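PDB 5JVK: T9SS C-terminal target domain-containing protein from Bacteroides cellulosilyticus, which is a family 39 glycoside hydrolase that probably hydrolyses O-glycosidic bonds, with no substrate assigned. Local coordinates for residues D105-H111 against G372-F378; I133-L137 against P152-F158. All coordinates share one frame; numbering follows the deposited sequence.

Contact 1: D105-H111 against G372-F378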
ATOM      1  N   ASP A 105       8.214  -6.138   0.285  1.00 25.59           N
ATOM      2  CA  ASP A 105       6.953  -6.407   0.997  1.00 25.37           C
ATOM      3  C   ASP A 105       5.903  -5.285   0.901  1.00 25.63           C
ATOM      4  O   ASP A 105       4.774  -5.473   1.354  1.00 26.03           O
ATOM      5  CB  ASP A 105       7.217  -6.781   2.472  1.00 25.11           C
ATOM      6  CG  ASP A 105       7.949  -5.691   3.259  1.00 24.94           C
ATOM      7  OD1 ASP A 105       8.435  -4.705   2.664  1.00 24.93           O
ATOM      8  OD2 ASP A 105       8.060  -5.842   4.492  1.00 24.68           O
ATOM      9  N   MET A 106       6.262  -4.139   0.320  1.00 25.60           N
ATOM     10  CA  MET A 106       5.307  -3.042   0.126  1.00 25.89           C
ATOM     11  C   MET A 106       4.508  -3.252  -1.152  1.00 25.22           C
ATOM     12  O   MET A 106       5.075  -3.269  -2.242  1.00 25.32           O
ATOM     13  CB  MET A 106       6.010  -1.675   0.074  1.00 26.71           C
ATOM     14  CG  MET A 106       6.363  -1.107   1.441  1.00 27.54           C
ATOM     15  SD  MET A 106       6.969   0.594   1.422  1.00 28.82           S
ATOM     16  CE  MET A 106       5.554   1.487   0.777  1.00 28.34           C
ATOM     17  N   GLY A 107       3.193  -3.408  -1.007  1.00 24.67           N
ATOM     18  CA  GLY A 107       2.270  -3.473  -2.138  1.00 24.40           C
ATOM     19  C   GLY A 107       1.206  -2.399  -2.029  1.00 24.26           C
ATOM     20  O   GLY A 107       1.099  -1.730  -1.002  1.00 24.31           O
ATOM     21  N   VAL A 108       0.415  -2.241  -3.088  1.00 24.27           N
ATOM     22  CA  VAL A 108      -0.714  -1.307  -3.088  1.00 24.35           C
ATOM     23  C   VAL A 108      -1.842  -1.811  -3.995  1.00 24.74           C
ATOM     24  O   VAL A 108      -1.590  -2.332  -5.078  1.00 24.41           O
ATOM     25  CB  VAL A 108      -0.267   0.117  -3.504  1.00 24.47           C
ATOM     26  CG1 VAL A 108       0.214   0.161  -4.952  1.00 24.42           C
ATOM     27  CG2 VAL A 108      -1.384   1.130  -3.269  1.00 24.51           C
ATOM     28  N   CYS A 109      -3.085  -1.659  -3.538  1.00 25.37           N
ATOM     29  CA  CYS A 109      -4.258  -2.056  -4.323  1.00 25.65           C
ATOM     30  C   CYS A 109      -4.545  -0.995  -5.375  1.00 25.89           C
ATOM     31  O   CYS A 109      -4.626   0.189  -5.051  1.00 25.85           O
ATOM     32  CB  CYS A 109      -5.475  -2.257  -3.421  1.00 25.57           C
ATOM     33  SG  CYS A 109      -5.302  -3.677  -2.316  1.00 25.62           S
ATOM     34  N   VAL A 110      -4.691  -1.429  -6.626  1.00 26.82           N
ATOM     35  CA  VAL A 110      -4.829  -0.527  -7.772  1.00 27.82           C
ATOM     36  C   VAL A 110      -6.058  -0.898  -8.603  1.00 28.82           C
ATOM     37  O   VAL A 110      -6.122  -1.987  -9.183  1.00 28.16           O
ATOM     38  CB  VAL A 110      -3.581  -0.572  -8.687  1.00 27.71           C
ATOM     39  CG1 VAL A 110      -3.667   0.504  -9.767  1.00 27.79           C
ATOM     40  CG2 VAL A 110      -2.306  -0.411  -7.869  1.00 27.76           C
ATOM     41  N   HIS A 111      -7.024   0.015  -8.652  1.00 30.31           N
ATOM     42  CA  HIS A 111      -8.153  -0.092  -9.575  1.00 31.85           C
ATOM     43  C   HIS A 111      -7.737   0.498 -10.928  1.00 32.93           C
ATOM     44  O   HIS A 111      -6.758   1.250 -10.991  1.00 32.23           O
ATOM     45  CB  HIS A 111      -9.367   0.654  -9.024  1.00 32.16           C
ATOM     46  CG  HIS A 111      -9.831   0.148  -7.696  1.00 32.64           C
ATOM     47  ND1 HIS A 111     -10.383  -1.103  -7.528  1.00 33.27           N
ATOM     48  CD2 HIS A 111      -9.819   0.719  -6.471  1.00 33.07           C
ATOM     49  CE1 HIS A 111     -10.696  -1.278  -6.258  1.00 33.03           C
ATOM     50  NE2 HIS A 111     -10.365  -0.187  -5.595  1.00 33.27           N
ATOM     51  N   GLY A 372       3.986  -9.711   1.556  1.00 22.56           N
ATOM     52  CA  GLY A 372       3.245  -8.703   0.802  1.00 22.06           C
ATOM     53  C   GLY A 372       2.128  -8.060   1.608  1.00 21.60           C
ATOM     54  O   GLY A 372       1.091  -8.680   1.847  1.00 21.68           O
ATOM     55  N   VAL A 373       2.355  -6.817   2.025  1.00 20.98           N
ATOM     56  CA  VAL A 373       1.356  -6.014   2.717  1.00 20.45           C
ATOM     57  C   VAL A 373       0.870  -4.943   1.749  1.00 20.12           C
ATOM     58  O   VAL A 373       1.612  -4.012   1.426  1.00 20.08           O
ATOM     59  CB  VAL A 373       1.941  -5.384   3.996  1.00 20.40           C
ATOM     60  CG1 VAL A 373       0.927  -4.464   4.669  1.00 20.35           C
ATOM     61  CG2 VAL A 373       2.404  -6.482   4.948  1.00 20.55           C
ATOM     62  N   PHE A 374      -0.377  -5.086   1.297  1.00 19.62           N
ATOM     63  CA  PHE A 374      -0.935  -4.256   0.230  1.00 19.45           C
ATOM     64  C   PHE A 374      -1.836  -3.154   0.787  1.00 19.39           C
ATOM     65  O   PHE A 374      -2.877  -3.441   1.382  1.00 19.34           O
ATOM     66  CB  PHE A 374      -1.729  -5.116  -0.754  1.00 19.38           C
ATOM     67  CG  PHE A 374      -0.883  -6.054  -1.562  1.00 19.30           C
ATOM     68  CD1 PHE A 374      -0.617  -5.795  -2.903  1.00 19.30           C
ATOM     69  CD2 PHE A 374      -0.356  -7.209  -0.989  1.00 19.33           C
ATOM     70  CE1 PHE A 374       0.155  -6.667  -3.654  1.00 19.34           C
ATOM     71  CE2 PHE A 374       0.427  -8.080  -1.731  1.00 19.25           C
ATOM     72  CZ  PHE A 374       0.679  -7.810  -3.068  1.00 19.32           C
ATOM     73  N   TRP A 375      -1.436  -1.900   0.585  1.00 19.32           N
ATOM     74  CA  TRP A 375      -2.239  -0.761   1.011  1.00 19.43           C
ATOM     75  C   TRP A 375      -3.501  -0.649   0.165  1.00 19.70           C
ATOM     76  O   TRP A 375      -3.421  -0.682  -1.065  1.00 19.80           O
ATOM     77  CB  TRP A 375      -1.449   0.544   0.902  1.00 19.39           C
ATOM     78  CG  TRP A 375      -2.257   1.756   1.268  1.00 19.36           C
ATOM     79  CD1 TRP A 375      -2.996   2.537   0.425  1.00 19.32           C
ATOM     80  CD2 TRP A 375      -2.420   2.312   2.575  1.00 19.35           C
ATOM     81  NE1 TRP A 375      -3.605   3.548   1.127  1.00 19.34           N
ATOM     82  CE2 TRP A 375      -3.266   3.434   2.449  1.00 19.27           C
ATOM     83  CE3 TRP A 375      -1.925   1.975   3.840  1.00 19.41           C
ATOM     84  CZ2 TRP A 375      -3.626   4.224   3.541  1.00 19.22           C
ATOM     85  CZ3 TRP A 375      -2.285   2.761   4.926  1.00 19.42           C
ATOM     86  CH2 TRP A 375      -3.127   3.875   4.767  1.00 19.32           C
ATOM     87  N   TYR A 376      -4.654  -0.517   0.823  1.00 19.90           N
ATOM     88  CA  TYR A 376      -5.903  -0.191   0.142  1.00 20.15           C
ATOM     89  C   TYR A 376      -6.197   1.297   0.350  1.00 20.20           C
ATOM     90  O   TYR A 376      -6.369   1.713   1.493  1.00 20.30           O
ATOM     91  CB  TYR A 376      -7.080  -1.030   0.654  1.00 20.14           C
ATOM     92  CG  TYR A 376      -8.292  -0.842  -0.225  1.00 20.19           C
ATOM     93  CD1 TYR A 376      -8.468  -1.620  -1.366  1.00 20.28           C
ATOM     94  CD2 TYR A 376      -9.228   0.161   0.042  1.00 20.24           C
ATOM     95  CE1 TYR A 376      -9.558  -1.429  -2.202  1.00 20.33           C
ATOM     96  CE2 TYR A 376     -10.324   0.359  -0.788  1.00 20.29           C
ATOM     97  CZ  TYR A 376     -10.484  -0.438  -1.908  1.00 20.45           C
ATOM     98  OH  TYR A 376     -11.564  -0.253  -2.737  1.00 20.48           O
ATOM     99  N   ASP A 377      -6.239   2.123  -0.701  1.00 20.38           N
ATOM    100  CA  ASP A 377      -5.844   1.796  -2.081  1.00 20.44           C
ATOM    101  C   ASP A 377      -5.042   2.970  -2.654  1.00 20.58           C
ATOM    102  O   ASP A 377      -4.772   3.941  -1.938  1.00 20.06           O
ATOM    103  CB  ASP A 377      -7.070   1.430  -2.943  1.00 20.42           C
ATOM    104  CG  ASP A 377      -8.123   2.536  -3.016  1.00 20.45           C
ATOM    105  OD1 ASP A 377      -7.973   3.606  -2.385  1.00 20.58           O
ATOM    106  OD2 ASP A 377      -9.126   2.318  -3.723  1.00 20.23           O
ATOM    107  N   PHE A 378      -4.641   2.878  -3.921  1.00 21.02           N
ATOM    108  CA  PHE A 378      -3.726   3.865  -4.496  1.00 21.32           C
ATOM    109  C   PHE A 378      -4.372   5.226  -4.722  1.00 21.63           C
ATOM    110  O   PHE A 378      -3.823   6.247  -4.308  1.00 21.29           O
ATOM    111  CB  PHE A 378      -3.114   3.366  -5.804  1.00 21.34           C
ATOM    112  CG  PHE A 378      -2.025   4.257  -6.321  1.00 21.44           C
ATOM    113  CD1 PHE A 378      -2.183   4.966  -7.506  1.00 21.31           C
ATOM    114  CD2 PHE A 378      -0.852   4.430  -5.587  1.00 21.50           C
ATOM    115  CE1 PHE A 378      -1.179   5.800  -7.965  1.00 21.43           C
ATOM    116  CE2 PHE A 378       0.152   5.269  -6.040  1.00 21.43           C
ATOM    117  CZ  PHE A 378      -0.011   5.954  -7.231  1.00 21.44           C
TER
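His111 and Tyr376 meet through a hydrogen bond: His111 NE2 donates to Tyr376 OH at 3.1 Å. The hydroxyl lies close to the imidazole plane, at the ring edge, while the two rings stand at 82°. The CB bond of Tyr376 points away from residues 105-111, but with CG anti to the backbone N (chi1 -170°) the ring comes back alongside Cys109 and His111. Its CD1 lies 3.7 Å from Cys109 CB, and Cys109 SG sits at the ring edge. A leucine in place of Tyr376 would probably leave His111 NE2 without this acceptor and open a gap where the outer ring stood. Asp377 OD2 approaches His111 CD2 at 3.3 Å. The cis peptide before Asp377 folds its CB over the Tyr376 ring centre. Further back, parallel strands 106-109 and 373-375 share four backbone bonds: Val373 N to Asp105 O, Gly107 N to Val373 O, Trp375 N to Gly107 O and Cys109 N to Trp375 O. Gly107 CA makes a CH-pi contact with the Phe374 face; a CB would run into Phe374 CD1. Strands 106-109 and 373-375, first and eighth, close the (beta/alpha)8 barrel. The chemistry implies a continuous hydrogen-bonded seam ending in polar His111, Tyr376 and Asp377.

Contact 2: I133-L137 against P152-F158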
ATOM      1  N   ILE A 133       1.587  -4.801  -6.807  1.00 23.50           N
ATOM      2  CA  ILE A 133       0.242  -4.245  -6.959  1.00 23.56           C
ATOM      3  C   ILE A 133      -0.795  -5.360  -6.939  1.00 23.88           C
ATOM      4  O   ILE A 133      -0.508  -6.486  -7.338  1.00 23.86           O
ATOM      5  CB  ILE A 133       0.080  -3.373  -8.231  1.00 23.39           C
ATOM      6  CG1 ILE A 133       0.351  -4.172  -9.522  1.00 23.50           C
ATOM      7  CG2 ILE A 133       0.966  -2.136  -8.136  1.00 23.35           C
ATOM      8  CD1 ILE A 133      -0.880  -4.773 -10.177  1.00 23.37           C
ATOM      9  N   ARG A 134      -1.989  -5.034  -6.453  1.00 24.62           N
ATOM     10  CA  ARG A 134      -3.112  -5.962  -6.423  1.00 25.28           C
ATOM     11  C   ARG A 134      -4.249  -5.384  -7.247  1.00 26.20           C
ATOM     12  O   ARG A 134      -4.573  -4.203  -7.114  1.00 26.22           O
ATOM     13  CB  ARG A 134      -3.576  -6.200  -4.986  1.00 25.06           C
ATOM     14  CG  ARG A 134      -4.745  -7.167  -4.846  1.00 24.96           C
ATOM     15  CD  ARG A 134      -5.000  -7.451  -3.380  1.00 24.90           C
ATOM     16  NE  ARG A 134      -6.107  -8.380  -3.138  1.00 24.67           N
ATOM     17  CZ  ARG A 134      -7.366  -8.046  -2.835  1.00 24.87           C
ATOM     18  NH1 ARG A 134      -7.763  -6.775  -2.745  1.00 24.75           N
ATOM     19  NH2 ARG A 134      -8.255  -9.008  -2.623  1.00 25.19           N
ATOM     20  N   THR A 135      -4.853  -6.215  -8.093  1.00 27.45           N
ATOM     21  CA  THR A 135      -6.049  -5.812  -8.827  1.00 28.46           C
ATOM     22  C   THR A 135      -6.949  -6.999  -9.155  1.00 29.57           C
ATOM     23  O   THR A 135      -6.536  -8.156  -9.069  1.00 28.94           O
ATOM     24  CB  THR A 135      -5.696  -5.009 -10.095  1.00 28.58           C
ATOM     25  OG1 THR A 135      -6.876  -4.369 -10.596  1.00 29.05           O
ATOM     26  CG2 THR A 135      -5.080  -5.896 -11.176  1.00 28.65           C
ATOM     27  N   ASP A 136      -8.186  -6.682  -9.523  1.00 31.97           N
ATOM     28  CA  ASP A 136      -9.231  -7.681  -9.711  1.00 34.10           C
ATOM     29  C   ASP A 136      -9.193  -8.308 -11.092  1.00 34.73           C
ATOM     30  O   ASP A 136      -8.715  -7.707 -12.057  1.00 34.49           O
ATOM     31  CB  ASP A 136     -10.610  -7.055  -9.501  1.00 35.29           C
ATOM     32  CG  ASP A 136     -10.795  -6.521  -8.107  1.00 37.10           C
ATOM     33  OD1 ASP A 136     -11.112  -7.321  -7.197  1.00 38.39           O
ATOM     34  OD2 ASP A 136     -10.624  -5.296  -7.922  1.00 39.25           O
ATOM     35  N   LEU A 137      -9.704  -9.529 -11.164  1.00 35.83           N
ATOM     36  CA  LEU A 137     -10.003 -10.179 -12.425  1.00 37.36           C
ATOM     37  C   LEU A 137     -11.317 -10.928 -12.245  1.00 37.72           C
ATOM     38  O   LEU A 137     -11.414 -11.822 -11.405  1.00 36.90           O
ATOM     39  CB  LEU A 137      -8.866 -11.123 -12.825  1.00 38.34           C
ATOM     40  CG  LEU A 137      -8.907 -11.775 -14.216  1.00 38.96           C
ATOM     41  CD1 LEU A 137      -9.918 -12.913 -14.281  1.00 40.42           C
ATOM     42  CD2 LEU A 137      -9.186 -10.745 -15.304  1.00 38.88           C
ATOM     43  N   PRO A 152      -9.054 -10.430 -20.752  1.00 49.27           N
ATOM     44  CA  PRO A 152      -9.468  -9.033 -20.976  1.00 49.10           C
ATOM     45  C   PRO A 152      -8.308  -8.071 -21.228  1.00 49.22           C
ATOM     46  O   PRO A 152      -7.180  -8.342 -20.813  1.00 48.33           O
ATOM     47  CB  PRO A 152     -10.194  -8.661 -19.676  1.00 49.11           C
ATOM     48  CG  PRO A 152     -10.616  -9.956 -19.085  1.00 49.34           C
ATOM     49  CD  PRO A 152      -9.545 -10.935 -19.454  1.00 49.38           C
ATOM     50  N   GLU A 153      -8.599  -6.959 -21.899  1.00 49.94           N
ATOM     51  CA  GLU A 153      -7.571  -5.986 -22.290  1.00 50.73           C
ATOM     52  C   GLU A 153      -6.887  -5.332 -21.084  1.00 50.10           C
ATOM     53  O   GLU A 153      -5.672  -5.117 -21.107  1.00 49.88           O
ATOM     54  CB  GLU A 153      -8.163  -4.916 -23.225  1.00 51.73           C
ATOM     55  CG  GLU A 153      -7.191  -3.842 -23.725  1.00 53.04           C
ATOM     56  CD  GLU A 153      -5.944  -4.400 -24.402  1.00 54.60           C
ATOM     57  OE1 GLU A 153      -4.878  -3.753 -24.309  1.00 55.72           O
ATOM     58  OE2 GLU A 153      -6.018  -5.481 -25.030  1.00 55.81           O
ATOM     59  N   HIS A 154      -7.660  -5.028 -20.041  1.00 49.07           N
ATOM     60  CA  HIS A 154      -7.105  -4.406 -18.833  1.00 47.86           C
ATOM     61  C   HIS A 154      -6.033  -5.262 -18.136  1.00 46.00           C
ATOM     62  O   HIS A 154      -5.117  -4.709 -17.532  1.00 44.93           O
ATOM     63  CB  HIS A 154      -8.209  -3.958 -17.853  1.00 48.61           C
ATOM     64  CG  HIS A 154      -8.993  -5.078 -17.237  1.00 49.79           C
ATOM     65  ND1 HIS A 154      -8.654  -5.645 -16.026  1.00 50.13           N
ATOM     66  CD2 HIS A 154     -10.119  -5.711 -17.646  1.00 50.09           C
ATOM     67  CE1 HIS A 154      -9.527  -6.592 -15.726  1.00 49.76           C
ATOM     68  NE2 HIS A 154     -10.426  -6.651 -16.691  1.00 49.85           N
ATOM     69  N   MET A 155      -6.127  -6.589 -18.251  1.00 44.74           N
ATOM     70  CA  MET A 155      -5.107  -7.487 -17.684  1.00 44.70           C
ATOM     71  C   MET A 155      -3.734  -7.344 -18.338  1.00 44.32           C
ATOM     72  O   MET A 155      -2.723  -7.270 -17.637  1.00 44.71           O
ATOM     73  CB  MET A 155      -5.549  -8.953 -17.753  1.00 45.18           C
ATOM     74  CG  MET A 155      -6.486  -9.366 -16.633  1.00 45.71           C
ATOM     75  SD  MET A 155      -5.740  -9.280 -14.991  1.00 45.98           S
ATOM     76  CE  MET A 155      -4.456 -10.519 -15.137  1.00 46.19           C
ATOM     77  N   TYR A 156      -3.705  -7.319 -19.669  1.00 43.67           N
ATOM     78  CA  TYR A 156      -2.461  -7.078 -20.415  1.00 43.03           C
ATOM     79  C   TYR A 156      -1.882  -5.694 -20.102  1.00 42.17           C
ATOM     80  O   TYR A 156      -0.664  -5.548 -19.977  1.00 42.12           O
ATOM     81  CB  TYR A 156      -2.677  -7.226 -21.934  1.00 43.06           C
ATOM     82  CG  TYR A 156      -2.959  -8.645 -22.404  1.00 42.68           C
ATOM     83  CD1 TYR A 156      -2.037  -9.672 -22.182  1.00 42.66           C
ATOM     84  CD2 TYR A 156      -4.138  -8.961 -23.088  1.00 42.51           C
ATOM     85  CE1 TYR A 156      -2.286 -10.970 -22.611  1.00 42.57           C
ATOM     86  CE2 TYR A 156      -4.395 -10.256 -23.523  1.00 42.31           C
ATOM     87  CZ  TYR A 156      -3.465 -11.256 -23.284  1.00 42.61           C
ATOM     88  OH  TYR A 156      -3.708 -12.541 -23.710  1.00 42.73           O
ATOM     89  N   GLN A 157      -2.758  -4.693 -19.979  1.00 41.70           N
ATOM     90  CA  GLN A 157      -2.363  -3.329 -19.595  1.00 41.86           C
ATOM     91  C   GLN A 157      -1.721  -3.278 -18.204  1.00 41.26           C
ATOM     92  O   GLN A 157      -0.646  -2.690 -18.039  1.00 40.54           O
ATOM     93  CB  GLN A 157      -3.565  -2.370 -19.649  1.00 42.44           C
ATOM     94  CG  GLN A 157      -4.033  -2.027 -21.058  1.00 43.18           C
ATOM     95  CD  GLN A 157      -5.256  -1.118 -21.066  1.00 44.20           C
ATOM     96  OE1 GLN A 157      -6.351  -1.533 -20.683  1.00 44.93           O
ATOM     97  NE2 GLN A 157      -5.078   0.124 -21.514  1.00 44.14           N
ATOM     98  N   PHE A 158      -2.384  -3.895 -17.222  1.00 40.65           N
ATOM     99  CA  PHE A 158      -1.872  -3.981 -15.840  1.00 39.90           C
ATOM    100  C   PHE A 158      -0.506  -4.667 -15.757  1.00 39.61           C
ATOM    101  O   PHE A 158       0.422  -4.135 -15.142  1.00 39.36           O
ATOM    102  CB  PHE A 158      -2.863  -4.717 -14.907  1.00 39.66           C
ATOM    103  CG  PHE A 158      -3.771  -3.799 -14.132  1.00 39.46           C
ATOM    104  CD1 PHE A 158      -5.141  -3.757 -14.386  1.00 39.16           C
ATOM    105  CD2 PHE A 158      -3.256  -2.979 -13.133  1.00 39.62           C
ATOM    106  CE1 PHE A 158      -5.974  -2.911 -13.664  1.00 38.85           C
ATOM    107  CE2 PHE A 158      -4.083  -2.131 -12.411  1.00 39.07           C
ATOM    108  CZ  PHE A 158      -5.444  -2.096 -12.677  1.00 38.61           C
TER
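Thr135 turns its OG1 anti to the backbone N (chi1 -166°), which sets CG2 over the Phe158 ring. That methyl stands 3.7 Å from the ring centroid and only 6° off the normal, a CH-pi contact over the face. Thr135 OG1 comes 3.4 Å from Phe158 CZ, but its polar partner is Val110 O. Met155 folds at chi2 and chi3, so that its chain lies across Leu137 at about a right angle. Leu137 CD2 packs closely on Met155 CG, with Pro152 CG 4.1 Å away from the same methyl. Strand 132-138 is the second strand of the (beta/alpha)8 barrel. Helix 153-164 covers its outer side before the chain enters strand 168-174, forming a beta-alpha-beta crossover. The two short axes approach to 9.8 Å and run nearly antiparallel, at 161°. Ile133 CD1 adds an apolar touch to Phe158 CD2 at 4.2 Å. Towards the C-terminal end of the strand, Asp136 O lies at the edge of the His154 ring, 3.9 Å from CE1. Helix 118-127 packs alongside: its Phe122 touches Ile133 and Phe158, and Tyr118 meets the Phe158 ring edge-to-face.

How the contacts relate
Contact 1 and contact 2 lie on neighbouring barrel strands, 106-109 and 132-138, with centres about 14 Å apart. Val110 N to Arg134 O (2.8 Å) and Arg134 N to Val108 O (3.1 Å) are probable backbone hydrogen bonds joining them. Val110 O also lies 3.6 Å from Phe158 CZ. Contact 1 closes the barrel; contact 2 packs a helix on its outside. Arg134 points inward instead, to Glu219, Asn222 and Glu340. In clan GH-A the catalytic glutamates sit at the C-terminal ends of strands four and seven. Glu340 probably holds the nucleophile position, and Asn222 probably precedes the acid/base. Glycerol, probably from the crystallisation liquor, lies about 3 Å from the His111 side chain and likewise from that of Asp136, perhaps marking a pocket.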